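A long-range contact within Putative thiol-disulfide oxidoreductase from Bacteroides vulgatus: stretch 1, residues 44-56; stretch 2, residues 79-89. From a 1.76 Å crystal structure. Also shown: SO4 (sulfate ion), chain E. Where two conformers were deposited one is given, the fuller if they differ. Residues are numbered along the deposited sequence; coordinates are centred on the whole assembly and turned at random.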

# COMPACT_ATOMS: atom_id res chain seq x y z
N CYS A 44 3.90 1.98 -11.06
CA CYS A 44 3.92 1.51 -9.66
C CYS A 44 5.37 1.31 -9.18
O CYS A 44 5.76 1.76 -8.10
CB CYS A 44 3.17 0.17 -9.51
SG CYS A 44 1.41 0.16 -9.98
N ARG A 45 6.17 0.67 -10.01
CA ARG A 45 7.53 0.33 -9.65
C ARG A 45 8.33 1.62 -9.54
O ARG A 45 9.22 1.74 -8.68
CB ARG A 45 8.16 -0.56 -10.72
CG ARG A 45 7.29 -1.72 -11.20
CD ARG A 45 7.32 -2.93 -10.27
NE ARG A 45 8.68 -3.41 -10.02
CZ ARG A 45 9.30 -4.37 -10.71
NH1 ARG A 45 8.70 -5.01 -11.68
NH2 ARG A 45 10.54 -4.68 -10.41
N LYS A 46 8.05 2.57 -10.42
CA LYS A 46 8.79 3.84 -10.42
C LYS A 46 8.52 4.70 -9.20
O LYS A 46 9.25 5.65 -8.94
CB LYS A 46 8.51 4.64 -11.69
CG LYS A 46 9.15 4.05 -12.93
CD LYS A 46 8.71 4.77 -14.20
CE LYS A 46 9.40 6.11 -14.31
NZ LYS A 46 9.25 6.72 -15.66
N GLU A 47 7.50 4.37 -8.42
CA GLU A 47 7.24 5.13 -7.21
C GLU A 47 8.14 4.67 -6.03
O GLU A 47 8.19 5.31 -4.98
CB GLU A 47 5.76 4.97 -6.79
CG GLU A 47 4.76 5.62 -7.72
CD GLU A 47 4.97 7.11 -7.87
OE1 GLU A 47 5.29 7.77 -6.85
OE2 GLU A 47 4.79 7.62 -8.98
N THR A 48 8.82 3.56 -6.23
CA THR A 48 9.63 2.92 -5.18
C THR A 48 10.56 3.89 -4.41
O THR A 48 10.53 3.92 -3.19
CB THR A 48 10.41 1.72 -5.76
OG1 THR A 48 9.48 0.72 -6.15
CG2 THR A 48 11.34 1.12 -4.70
N PRO A 49 11.40 4.65 -5.12
CA PRO A 49 12.31 5.58 -4.41
C PRO A 49 11.56 6.58 -3.53
O PRO A 49 11.99 6.85 -2.41
CB PRO A 49 13.04 6.33 -5.54
CG PRO A 49 12.72 5.62 -6.80
CD PRO A 49 11.49 4.77 -6.59
N TYR A 50 10.44 7.11 -4.02
CA TYR A 50 9.61 7.99 -3.20
C TYR A 50 9.02 7.29 -2.00
O TYR A 50 8.97 7.87 -0.91
CB TYR A 50 8.49 8.62 -4.01
CG TYR A 50 8.99 9.35 -5.22
CD1 TYR A 50 9.44 10.66 -5.12
CD2 TYR A 50 9.03 8.73 -6.45
CE1 TYR A 50 9.91 11.32 -6.24
CE2 TYR A 50 9.49 9.38 -7.57
CZ TYR A 50 9.94 10.67 -7.46
OH TYR A 50 10.40 11.31 -8.59
N LEU A 51 8.51 6.08 -2.19
CA LEU A 51 8.01 5.28 -1.08
C LEU A 51 9.09 4.95 -0.06
O LEU A 51 8.87 5.04 1.15
CB LEU A 51 7.38 3.99 -1.60
CG LEU A 51 6.14 4.21 -2.44
CD1 LEU A 51 5.85 2.98 -3.30
CD2 LEU A 51 4.94 4.48 -1.52
N LEU A 52 10.29 4.59 -0.52
CA LEU A 52 11.36 4.27 0.42
C LEU A 52 11.82 5.51 1.20
O LEU A 52 12.02 5.42 2.42
CB LEU A 52 12.54 3.64 -0.34
CG LEU A 52 13.58 2.89 0.50
CD1 LEU A 52 12.95 1.79 1.35
CD2 LEU A 52 14.65 2.33 -0.42
N LYS A 53 11.96 6.64 0.52
CA LYS A 53 12.35 7.91 1.18
C LYS A 53 11.34 8.23 2.28
O LYS A 53 11.69 8.64 3.38
CB LYS A 53 12.34 9.05 0.16
CG LYS A 53 12.84 10.39 0.70
CD LYS A 53 12.63 11.52 -0.29
N THR A 54 10.08 8.06 1.96
CA THR A 54 8.97 8.36 2.90
C THR A 54 8.97 7.39 4.07
O THR A 54 8.82 7.79 5.24
CB THR A 54 7.63 8.32 2.15
OG1 THR A 54 7.65 9.26 1.06
CG2 THR A 54 6.47 8.65 3.08
N TYR A 55 9.15 6.11 3.78
CA TYR A 55 9.15 5.07 4.79
C TYR A 55 10.29 5.32 5.77
O TYR A 55 10.12 5.26 6.99
CB TYR A 55 9.31 3.69 4.14
CG TYR A 55 9.25 2.51 5.10
CD1 TYR A 55 8.12 2.24 5.86
CD2 TYR A 55 10.33 1.66 5.22
CE1 TYR A 55 8.07 1.16 6.72
CE2 TYR A 55 10.30 0.58 6.08
CZ TYR A 55 9.17 0.33 6.83
OH TYR A 55 9.14 -0.75 7.68
N ASN A 56 11.45 5.63 5.24
CA ASN A 56 12.60 5.89 6.08
C ASN A 56 12.43 7.11 6.98
O ASN A 56 12.84 7.10 8.08
CB ASN A 56 13.88 5.97 5.24
CG ASN A 56 14.43 4.61 4.88
OD1 ASN A 56 14.21 3.65 5.56
ND2 ASN A 56 15.14 4.54 3.78
N LYS A 79 10.01 -11.44 -7.38
CA LYS A 79 11.08 -10.91 -8.21
C LYS A 79 11.03 -9.39 -8.21
O LYS A 79 12.07 -8.75 -8.19
CB LYS A 79 11.00 -11.44 -9.64
CG LYS A 79 11.40 -12.89 -9.78
CD LYS A 79 11.14 -13.43 -11.19
CE LYS A 79 11.73 -14.82 -11.37
NZ LYS A 79 11.21 -15.55 -12.56
N ALA A 80 9.84 -8.81 -8.24
CA ALA A 80 9.73 -7.36 -8.30
C ALA A 80 10.23 -6.75 -7.00
O ALA A 80 10.91 -5.72 -7.00
CB ALA A 80 8.28 -6.94 -8.59
N ILE A 81 9.86 -7.37 -5.89
CA ILE A 81 10.22 -6.84 -4.59
C ILE A 81 11.75 -6.85 -4.43
O ILE A 81 12.35 -5.87 -3.98
CB ILE A 81 9.54 -7.62 -3.47
CG1 ILE A 81 8.05 -7.31 -3.47
CG2 ILE A 81 10.16 -7.29 -2.13
CD1 ILE A 81 7.24 -8.14 -2.50
N GLU A 82 12.36 -7.94 -4.87
CA GLU A 82 13.82 -8.05 -4.83
C GLU A 82 14.48 -7.01 -5.74
O GLU A 82 15.48 -6.41 -5.37
CB GLU A 82 14.27 -9.46 -5.23
CG GLU A 82 15.74 -9.73 -4.92
CD GLU A 82 16.70 -9.12 -5.94
OE1 GLU A 82 16.34 -9.07 -7.14
OE2 GLU A 82 17.82 -8.73 -5.54
N GLU A 83 13.96 -6.83 -6.96
CA GLU A 83 14.49 -5.84 -7.89
C GLU A 83 14.34 -4.41 -7.35
O GLU A 83 15.22 -3.54 -7.52
CB GLU A 83 13.78 -5.96 -9.25
CG GLU A 83 14.14 -7.24 -10.01
CD GLU A 83 13.28 -7.49 -11.23
OE1 GLU A 83 12.19 -6.88 -11.38
OE2 GLU A 83 13.70 -8.32 -12.05
N ASP A 84 13.22 -4.15 -6.67
CA ASP A 84 12.92 -2.81 -6.18
C ASP A 84 13.45 -2.50 -4.78
O ASP A 84 13.53 -1.33 -4.38
CB ASP A 84 11.39 -2.58 -6.19
CG ASP A 84 10.78 -2.64 -7.58
OD1 ASP A 84 11.53 -2.60 -8.60
OD2 ASP A 84 9.53 -2.70 -7.68
N LYS A 85 13.81 -3.54 -4.03
CA LYS A 85 14.20 -3.42 -2.63
C LYS A 85 13.08 -2.78 -1.82
O LYS A 85 13.33 -1.96 -0.94
CB LYS A 85 15.48 -2.58 -2.50
CG LYS A 85 16.69 -3.19 -3.17
CD LYS A 85 17.06 -4.53 -2.55
CE LYS A 85 18.26 -5.16 -3.24
NZ LYS A 85 18.66 -6.45 -2.61
N SER A 86 11.85 -3.16 -2.13
CA SER A 86 10.68 -2.53 -1.48
C SER A 86 10.27 -3.29 -0.22
O SER A 86 9.18 -3.88 -0.16
CB SER A 86 9.53 -2.45 -2.47
OG SER A 86 9.33 -3.69 -3.15
N TYR A 87 11.14 -3.28 0.78
CA TYR A 87 10.99 -4.16 1.93
C TYR A 87 10.20 -3.53 3.07
O TYR A 87 10.63 -3.54 4.22
CB TYR A 87 12.37 -4.62 2.43
CG TYR A 87 13.17 -5.40 1.40
CD1 TYR A 87 12.69 -6.60 0.89
CD2 TYR A 87 14.39 -4.94 0.95
CE1 TYR A 87 13.42 -7.31 -0.05
CE2 TYR A 87 15.13 -5.64 0.00
CZ TYR A 87 14.63 -6.83 -0.49
OH TYR A 87 15.36 -7.54 -1.43
N TRP A 88 9.03 -2.99 2.77
CA TRP A 88 8.09 -2.63 3.81
C TRP A 88 7.12 -3.80 3.97
O TRP A 88 7.45 -4.92 3.60
CB TRP A 88 7.39 -1.28 3.48
CG TRP A 88 6.94 -1.16 2.04
CD1 TRP A 88 5.80 -1.69 1.48
CD2 TRP A 88 7.61 -0.46 0.98
NE1 TRP A 88 5.74 -1.35 0.13
CE2 TRP A 88 6.83 -0.59 -0.18
CE3 TRP A 88 8.79 0.30 0.91
CZ2 TRP A 88 7.20 -0.01 -1.40
CZ3 TRP A 88 9.17 0.85 -0.31
CH2 TRP A 88 8.37 0.71 -1.44
N ASN A 89 5.93 -3.58 4.53
CA ASN A 89 5.00 -4.69 4.70
C ASN A 89 4.38 -4.99 3.34
O ASN A 89 3.59 -4.20 2.84
CB ASN A 89 3.91 -4.31 5.69
CG ASN A 89 4.46 -4.10 7.09
OD1 ASN A 89 4.82 -5.06 7.77
ND2 ASN A 89 4.53 -2.86 7.52
S SO4 E . 6.74 -1.82 10.29
O1 SO4 E . 7.00 -1.34 11.67
O2 SO4 E . 6.82 -0.66 9.36
O3 SO4 E . 7.76 -2.83 9.92
O4 SO4 E . 5.40 -2.46 10.25

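Stretch 1 is mostly helical. A helix arrives from earlier in the chain at Cys 44, and a helix leaves the stretch at Asn 56 and runs on. Stretch 2 opens with the last turns of a helix, Lys 79 to Asp 84. Lys 85 then leaves helical geometry with a positive phi of 58°, and the chain continues without helix through Ser 86, Tyr 87 and Trp 88. The bonds Lys 85 N to Ile 81 O (2.8 Å) and Ser 86 N to Ile 81 O (3.3 Å) are both weak, as fits a helix coming to its end.

The CA atoms of Thr 48 and Ser 86 are 6.7 Å from each other, and those of Tyr 55 and Trp 88 are 7.8 Å apart. No backbone-to-backbone hydrogen bond joins the stretches; every hydrogen bond between them runs between side chains. The contact buries 544 Å², both sides summed.

The polar part centres on Arg 45. Its CA-to-CB bond points sideways, but three m rotamers in succession bring the guanidinium to the helix of stretch 2. Asp 84 receives it with both carboxylate oxygens. Arg 45 NE donates to Asp 84 OD2 at 2.6 Å, and Arg 45 NH2 donates to Asp 84 OD1 at 2.9 Å. This paired arrangement matches two N-H groups to two oxygens and joins opposite charges. Arg 45 NH2 also donates to Glu 83 OE1 at 2.9 Å, forming a second salt bridge. Both acids lie at the edge of the guanidinium, near its plane, where its N-H bonds point. One face is left for a nonpolar neighbour: Ala 80 CB sits over it, 3.5 Å from Arg 45 CZ.

Thr 48 packs beside this cluster. Its CG2 lies 3.3 Å from Asp 84 O, a close contact but not a hydrogen bond. Its hydroxyl is used within its own stretch: Thr 48 OG1 donates to Arg 45 O at 2.7 Å.

The apolar part is built around Trp 88, which has the largest area covered by the other stretch. Its indole packs against Leu 51 and Leu 52. Leu 51 CB comes within 3.4 Å of Trp 88 CH2, and Leu 52 CD1 lies 4.2 Å from Trp 88 CZ3. Thr 48 O is at the ring edge, 4.2 Å from Trp 88 CH2. One helical turn beyond Leu 51, Tyr 55 meets the base of the same side chain. Trp 88 CB stands over the Tyr 55 ring, 4.1 Å from its centroid and 10° off the normal. This is a CH-pi contact, with an aliphatic carbon set against the pi face.

A sulfate ion, probably from the crystallisation liquor, links the stretches next to this contact. Tyr 55 OH donates to SO4 O2 at 2.9 Å, and Asn 89 ND2 donates to SO4 O4 at 2.9 Å.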